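Local coordinates for protein immunoreactive 84kD antigen PG93 (Porphyromonas gingivalis, PDB 5M11) that serves as an essential bacterial surface component of the type-IX secretion system and binds calcium and zinc ions, at residues Q363-F368 / G401-R406. Residues are numbered along the deposited sequence; the frame is centred on the assembly and turned at random.
Sequences QLGGGF and GKAIAR
Helix 357-364 ends against the strand 402-407, the last strand of an antiparallel four-stranded sheet. Q363 and L364 form the last helical residues, both with chi1 m and chi2 t. G365 leaves the helix with positive phi (69°). G366, at 103/-171, calls for glycine, since a CB there would jam against the carbonyl O of G365. The chain then runs extended through G367 to F368.

The second segment starts at G401, in a turn with phi/psi 76/21. K402 is extended, and its CG lies 3.3 Å from OE1 of Q363. The lysine end leads away from the helix. A403 points its CB toward the helix end. Its CA is 6.2 Å from CA of Q363, the closest CA pair of the two segments. L364 CD1 sits 3.9 Å from CB of A403, and L364 CD2 is 3.3 Å from O of A403.

At I404 psi drops to -22°, out of the extended range, while phi stays at -84°. I404 and A405 both face E397 on strand 394-399, which makes a classic beta bulge. Both side chains point away from the helix. L364 CD2 therefore meets backbone here, 3.5 Å from N of A405. Here four-stranded antiparallel sheets follow one another as beta-propeller blades; this strand is the outer edge of its blade, and the helix follows the last strand of the preceding blade.

R406 points back toward the first segment. Its CB lies 3.9 Å from CD1 of L364. Its chi1 and chi2 are t, chi3 p. With F368 at chi1 p, CD of R406 stands over its ring face, a CH-pi contact 3.8 Å from the centroid. NH1 of R406 hydrogen-bonds to O of N393.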
loop_
_atom_site.group_PDB
_atom_site.type_symbol
_atom_site.label_atom_id
_atom_site.label_comp_id
_atom_site.label_asym_id
_atom_site.label_seq_id
_atom_site.Cartn_x
_atom_site.Cartn_y
_atom_site.Cartn_z
ATOM N N GLN A 363 -26.377 -7.044 5.641
ATOM C CA GLN A 363 -26.493 -7.374 7.064
ATOM C C GLN A 363 -27.410 -6.401 7.795
ATOM O O GLN A 363 -28.111 -6.807 8.724
ATOM C CB GLN A 363 -25.113 -7.381 7.728
ATOM C CG GLN A 363 -24.305 -8.635 7.442
ATOM C CD GLN A 363 -22.849 -8.484 7.791
ATOM O OE1 GLN A 363 -22.246 -9.350 8.426
ATOM N NE2 GLN A 363 -22.237 -7.394 7.360
ATOM N N LEU A 364 -27.400 -5.121 7.394
ATOM C CA LEU A 364 -28.242 -4.121 8.037
ATOM C C LEU A 364 -29.520 -3.877 7.254
ATOM O O LEU A 364 -30.558 -3.585 7.864
ATOM C CB LEU A 364 -27.494 -2.811 8.255
ATOM C CG LEU A 364 -26.538 -2.833 9.427
ATOM C CD1 LEU A 364 -25.589 -1.660 9.388
ATOM C CD2 LEU A 364 -27.277 -2.879 10.723
ATOM N N GLY A 365 -29.432 -3.992 5.924
ATOM C CA GLY A 365 -30.548 -3.805 5.005
ATOM C C GLY A 365 -31.043 -2.376 4.901
ATOM O O GLY A 365 -30.943 -1.586 5.854
ATOM N N GLY A 366 -31.600 -2.054 3.742
ATOM C CA GLY A 366 -32.173 -0.739 3.514
ATOM C C GLY A 366 -31.344 0.219 2.696
ATOM O O GLY A 366 -30.328 -0.157 2.105
ATOM N N GLY A 367 -31.816 1.459 2.679
ATOM C CA GLY A 367 -31.249 2.563 1.925
ATOM C C GLY A 367 -30.292 3.437 2.699
ATOM O O GLY A 367 -30.712 4.305 3.470
ATOM N N PHE A 368 -28.989 3.175 2.477
ATOM C CA PHE A 368 -27.763 3.849 2.940
ATOM C C PHE A 368 -26.657 3.297 2.046
ATOM O O PHE A 368 -26.896 2.290 1.370
ATOM C CB PHE A 368 -27.497 3.682 4.446
ATOM C CG PHE A 368 -27.331 2.260 4.907
ATOM C CD1 PHE A 368 -26.065 1.718 5.088
ATOM C CD2 PHE A 368 -28.440 1.467 5.183
ATOM C CE1 PHE A 368 -25.911 0.400 5.526
ATOM C CE2 PHE A 368 -28.286 0.146 5.605
ATOM C CZ PHE A 368 -27.023 -0.378 5.774
ATOM N N GLY A 401 -18.730 -10.420 14.535
ATOM C CA GLY A 401 -18.500 -10.642 13.107
ATOM C C GLY A 401 -19.581 -10.226 12.131
ATOM O O GLY A 401 -19.595 -10.711 10.990
ATOM N N LYS A 402 -20.473 -9.312 12.560
ATOM C CA LYS A 402 -21.581 -8.792 11.751
ATOM C C LYS A 402 -21.894 -7.353 12.150
ATOM O O LYS A 402 -21.600 -6.967 13.284
ATOM C CB LYS A 402 -22.845 -9.670 11.925
ATOM C CG LYS A 402 -22.819 -11.030 11.221
ATOM C CD LYS A 402 -24.041 -11.868 11.543
ATOM C CE LYS A 402 -23.915 -13.280 11.016
ATOM N NZ LYS A 402 -25.180 -14.047 11.187
ATOM N N ALA A 403 -22.494 -6.561 11.240
ATOM C CA ALA A 403 -22.871 -5.178 11.555
ATOM C C ALA A 403 -24.248 -5.192 12.160
ATOM O O ALA A 403 -25.231 -5.413 11.451
ATOM C CB ALA A 403 -22.836 -4.306 10.308
ATOM N N ILE A 404 -24.336 -4.992 13.475
ATOM C CA ILE A 404 -25.629 -5.061 14.166
ATOM C C ILE A 404 -26.449 -3.728 14.098
ATOM O O ILE A 404 -27.670 -3.813 14.255
ATOM C CB ILE A 404 -25.490 -5.565 15.631
ATOM C CG1 ILE A 404 -24.584 -4.667 16.489
ATOM C CG2 ILE A 404 -25.024 -7.020 15.675
ATOM C CD1 ILE A 404 -24.962 -4.659 17.996
ATOM N N ALA A 405 -25.832 -2.522 13.865
ATOM C CA ALA A 405 -26.626 -1.277 13.818
ATOM C C ALA A 405 -25.990 -0.140 13.028
ATOM O O ALA A 405 -24.772 -0.006 13.030
ATOM C CB ALA A 405 -26.908 -0.779 15.236
ATOM N N ARG A 406 -26.844 0.728 12.420
ATOM C CA ARG A 406 -26.475 1.990 11.753
ATOM C C ARG A 406 -27.205 3.169 12.448
ATOM O O ARG A 406 -28.439 3.219 12.488
ATOM C CB ARG A 406 -26.739 1.999 10.231
ATOM C CG ARG A 406 -26.378 3.351 9.613
ATOM C CD ARG A 406 -26.713 3.481 8.151
ATOM N NE ARG A 406 -28.081 3.956 7.929
ATOM C CZ ARG A 406 -28.411 5.207 7.620
ATOM N NH1 ARG A 406 -27.473 6.140 7.493
ATOM N NH2 ARG A 406 -29.681 5.536 7.428
#